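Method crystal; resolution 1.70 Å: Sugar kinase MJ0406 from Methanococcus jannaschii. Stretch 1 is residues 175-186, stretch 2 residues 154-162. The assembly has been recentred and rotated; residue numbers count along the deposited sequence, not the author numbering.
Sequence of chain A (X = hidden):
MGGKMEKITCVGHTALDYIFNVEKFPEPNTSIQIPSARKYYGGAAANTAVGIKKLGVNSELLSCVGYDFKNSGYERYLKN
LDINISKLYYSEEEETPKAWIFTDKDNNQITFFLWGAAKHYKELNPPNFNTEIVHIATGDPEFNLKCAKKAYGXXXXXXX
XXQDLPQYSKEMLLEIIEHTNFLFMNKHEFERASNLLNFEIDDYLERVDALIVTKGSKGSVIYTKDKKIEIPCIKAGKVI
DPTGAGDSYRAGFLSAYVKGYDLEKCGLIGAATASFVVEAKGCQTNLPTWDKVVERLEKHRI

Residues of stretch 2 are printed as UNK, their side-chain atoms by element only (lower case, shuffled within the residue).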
# COMPACT_ATOMS: atom_id res chain seq x y z
N GLU A 175 -6.06 33.73 -7.22
CA GLU A 175 -7.27 33.58 -8.05
C GLU A 175 -8.38 32.77 -7.37
O GLU A 175 -9.52 33.17 -7.39
CB GLU A 175 -6.93 32.97 -9.41
CG GLU A 175 -8.09 32.96 -10.39
CD GLU A 175 -8.49 34.34 -10.91
OE1 GLU A 175 -7.85 35.36 -10.54
OE2 GLU A 175 -9.45 34.40 -11.70
N ILE A 176 -8.05 31.63 -6.76
CA ILE A 176 -9.10 30.85 -6.12
C ILE A 176 -9.64 31.56 -4.87
O ILE A 176 -10.84 31.51 -4.60
CB ILE A 176 -8.63 29.40 -5.84
CG1 ILE A 176 -9.82 28.50 -5.54
CG2 ILE A 176 -7.60 29.34 -4.69
CD1 ILE A 176 -9.54 27.04 -5.76
N ILE A 177 -8.77 32.23 -4.13
CA ILE A 177 -9.18 32.98 -2.95
C ILE A 177 -10.11 34.14 -3.33
O ILE A 177 -11.01 34.47 -2.58
CB ILE A 177 -7.95 33.49 -2.14
CG1 ILE A 177 -7.32 32.31 -1.43
CG2 ILE A 177 -8.35 34.59 -1.15
CD1 ILE A 177 -6.02 32.69 -0.67
N GLU A 178 -9.92 34.70 -4.53
CA GLU A 178 -10.73 35.81 -4.97
C GLU A 178 -12.13 35.29 -5.32
O GLU A 178 -13.06 36.07 -5.44
CB GLU A 178 -10.04 36.61 -6.09
CG GLU A 178 -8.86 37.39 -5.49
CD GLU A 178 -8.20 38.40 -6.38
OE1 GLU A 178 -8.10 38.15 -7.60
OE2 GLU A 178 -7.75 39.44 -5.83
N HIS A 179 -12.25 33.97 -5.45
CA HIS A 179 -13.55 33.31 -5.70
C HIS A 179 -13.98 32.43 -4.54
O HIS A 179 -14.68 31.43 -4.72
CB HIS A 179 -13.44 32.48 -6.96
CG HIS A 179 -13.12 33.29 -8.17
ND1 HIS A 179 -14.07 33.72 -9.07
CD2 HIS A 179 -11.93 33.78 -8.61
CE1 HIS A 179 -13.48 34.44 -10.01
NE2 HIS A 179 -12.18 34.48 -9.77
N THR A 180 -13.57 32.83 -3.33
CA THR A 180 -13.90 32.08 -2.12
C THR A 180 -14.66 32.97 -1.15
O THR A 180 -14.29 34.12 -0.95
CB THR A 180 -12.62 31.58 -1.42
OG1 THR A 180 -11.98 30.61 -2.24
CG2 THR A 180 -12.97 30.80 -0.18
N ASN A 181 -15.73 32.44 -0.57
CA ASN A 181 -16.45 33.10 0.53
C ASN A 181 -15.93 32.69 1.90
O ASN A 181 -15.64 33.55 2.72
CB ASN A 181 -17.96 32.86 0.44
CG ASN A 181 -18.56 33.46 -0.81
OD1 ASN A 181 -18.85 34.69 -0.88
ND2 ASN A 181 -18.70 32.63 -1.82
N PHE A 182 -15.79 31.39 2.16
CA PHE A 182 -15.24 30.88 3.41
C PHE A 182 -13.93 30.20 3.09
O PHE A 182 -13.92 29.22 2.34
CB PHE A 182 -16.11 29.81 4.08
CG PHE A 182 -17.56 30.18 4.26
CD1 PHE A 182 -18.50 29.80 3.31
CD2 PHE A 182 -18.00 30.84 5.39
CE1 PHE A 182 -19.84 30.10 3.47
CE2 PHE A 182 -19.36 31.14 5.57
CZ PHE A 182 -20.27 30.77 4.61
N LEU A 183 -12.84 30.71 3.65
CA LEU A 183 -11.52 30.16 3.46
C LEU A 183 -11.05 29.54 4.77
O LEU A 183 -10.94 30.23 5.79
CB LEU A 183 -10.56 31.25 3.01
CG LEU A 183 -9.09 30.89 2.83
CD1 LEU A 183 -8.98 29.84 1.71
CD2 LEU A 183 -8.33 32.14 2.50
N PHE A 184 -10.82 28.24 4.74
CA PHE A 184 -10.31 27.50 5.87
C PHE A 184 -8.85 27.14 5.64
O PHE A 184 -8.49 26.66 4.56
CB PHE A 184 -11.08 26.18 6.04
CG PHE A 184 -12.54 26.33 6.41
CD1 PHE A 184 -13.52 26.41 5.42
CD2 PHE A 184 -12.94 26.29 7.73
CE1 PHE A 184 -14.87 26.50 5.76
CE2 PHE A 184 -14.28 26.38 8.06
CZ PHE A 184 -15.24 26.49 7.08
N MET A 185 -8.01 27.32 6.64
CA MET A 185 -6.64 26.84 6.61
C MET A 185 -6.20 26.50 8.01
O MET A 185 -6.55 27.17 8.96
CB MET A 185 -5.69 27.88 6.02
CG MET A 185 -5.74 28.01 4.50
SD MET A 185 -4.41 29.11 3.90
CE MET A 185 -5.20 30.66 4.11
N ASN A 186 -5.41 25.44 8.13
CA ASN A 186 -4.70 25.19 9.37
C ASN A 186 -3.59 26.24 9.52
O ASN A 186 -3.18 26.84 8.54
CB ASN A 186 -4.12 23.78 9.37
CG ASN A 186 -5.19 22.74 9.53
OD1 ASN A 186 -6.03 22.84 10.43
ND2 ASN A 186 -5.20 21.74 8.65
N UNK A 154 -22.91 32.76 -7.24
CA UNK A 154 -24.14 32.00 -7.39
C UNK A 154 -24.29 31.22 -6.08
O UNK A 154 -25.14 31.54 -5.26
n UNK A 154 -26.36 30.52 -8.05
c UNK A 154 -25.32 30.23 -8.81
c UNK A 154 -24.07 31.10 -8.62
o UNK A 154 -25.33 29.32 -9.65
N UNK A 155 -23.45 30.22 -5.89
CA UNK A 155 -23.36 29.47 -4.64
C UNK A 155 -22.30 30.08 -3.76
O UNK A 155 -21.33 30.66 -4.25
c UNK A 155 -22.96 28.02 -4.91
n UNK A 155 -24.70 26.95 -6.15
o UNK A 155 -22.87 27.68 -7.26
c UNK A 155 -23.49 27.52 -6.20
N UNK A 156 -22.43 29.93 -2.45
CA UNK A 156 -21.32 30.30 -1.58
C UNK A 156 -20.21 29.29 -1.79
O UNK A 156 -20.48 28.10 -1.88
c UNK A 156 -21.96 32.82 0.08
c UNK A 156 -23.25 31.27 1.59
c UNK A 156 -22.69 31.46 0.19
c UNK A 156 -21.75 30.29 -0.13
N UNK A 157 -18.98 29.77 -1.91
CA UNK A 157 -17.84 28.90 -2.09
C UNK A 157 -17.07 28.79 -0.80
O UNK A 157 -16.70 29.79 -0.20
c UNK A 157 -15.65 28.64 -3.26
c UNK A 157 -16.93 29.43 -3.20
c UNK A 157 -17.69 29.42 -4.54
N UNK A 158 -16.82 27.55 -0.38
CA UNK A 158 -15.96 27.24 0.75
C UNK A 158 -14.75 26.49 0.19
O UNK A 158 -14.89 25.65 -0.69
o UNK A 158 -15.87 25.87 2.78
c UNK A 158 -16.73 26.39 1.77
N UNK A 159 -13.56 26.80 0.70
CA UNK A 159 -12.31 26.27 0.14
C UNK A 159 -11.29 26.07 1.25
O UNK A 159 -11.12 26.92 2.11
c UNK A 159 -8.08 27.42 -1.87
c UNK A 159 -9.34 27.77 -1.36
c UNK A 159 -10.41 26.89 -1.44
c UNK A 159 -11.74 27.26 -0.90
c UNK A 159 -10.22 25.67 -2.06
c UNK A 159 -8.97 25.32 -2.59
c UNK A 159 -7.91 26.20 -2.48
N UNK A 160 -10.60 24.95 1.21
CA UNK A 160 -9.42 24.79 2.03
C UNK A 160 -8.37 24.14 1.16
O UNK A 160 -8.57 23.02 0.75
o UNK A 160 -8.71 23.60 5.41
o UNK A 160 -7.32 24.01 3.86
c UNK A 160 -9.71 23.92 3.24
c UNK A 160 -8.53 23.84 4.22
N UNK A 161 -7.26 24.82 0.89
CA UNK A 161 -6.22 24.23 0.05
C UNK A 161 -5.62 22.96 0.66
O UNK A 161 -5.12 22.12 -0.08
c UNK A 161 -5.18 25.34 -0.02
c UNK A 161 -5.41 26.16 1.20
c UNK A 161 -6.87 26.16 1.39
N UNK A 162 -5.65 22.84 1.99
CA UNK A 162 -5.12 21.67 2.68
C UNK A 162 -3.72 21.27 2.22
O UNK A 162 -2.85 22.11 1.98

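Position 154 carries two carbons, the second bearing one oxygen and one nitrogen, and reaches nothing on stretch 1. That amide is Asn154, its polar end satisfied elsewhere in the structure. Position 155 repeats the pattern, two carbons with an oxygen and a nitrogen on the second, and its side chain does not reach stretch 1; it is Asn155.

Position 156 has four carbons forked at the second, and one tip lies near the ring of Phe182. This is Leu156, whose CD1 sits 4.1 Å from Phe182 CE1, an apolar contact at the start of the strand.

At position 157 a single carbon bears two more, a fork directly on CB, and one branch carbon packs near His179 O, which makes it Val157. Its CG1 is 3.3 Å from His179 O, but its backbone does more: Val157 O accepts from Asn181 N at 2.8 Å and from Phe182 N at 3.0 Å, so one carbonyl gathers the chain as it enters its strand.

Position 158 offers one carbon and one oxygen, the oxygen beside the ring of Phe184: the mark of Ser158. It pairs with Phe182, both side chains on the same face of the sheet, and its OG lies 3.2 Å from Phe184 CE1, at the edge of that ring. A small residue here sits among two large aromatic ones.

Position 159 holds one carbon and a six-carbon ring with no further atom, one ring face against Ile176 and Leu183 close by: Phe159, the residue most covered by stretch 1. Ile176 CD1 stands 3.8 Å from the ring centroid, over one face in a CH-pi contact, while Leu183 CD1 approaches Phe159 CD2 at 3.7 Å from an oblique direction.

Position 160 shows two carbons, the second with two oxygens, near the backbone of Phe184. It is Asp160; its OD1 accepts from the backbone N of position 162 at 2.8 Å, tying the turn after the strand. Position 161 has three carbons closing a ring onto its own nitrogen, one of them near Met185, hence Pro161, with CG 3.8 Å from Met185 CG. Position 162 has no side-chain atoms; Gly162 adopts a positive phi of 48°, which glycine favours.

The contact works as two parallel strands, their directions 8° apart. Phe159 N donates to Phe182 O at 2.9 Å and Phe184 N to Phe159 O at 3.0 Å, so Phe159 uses both backbone groups to bracket Leu183. The sheet's two faces then follow different rules: Phe182 and Ser158 pair large with small, whereas Leu183 and Phe159 pack together, and Ile176, from the preceding helix, lies over one face of the Phe159 ring. Backbone bonds set the register, and the Phe159 ring joins helix to sheet.

Stretch 2 154-162: NNLVSFDPG
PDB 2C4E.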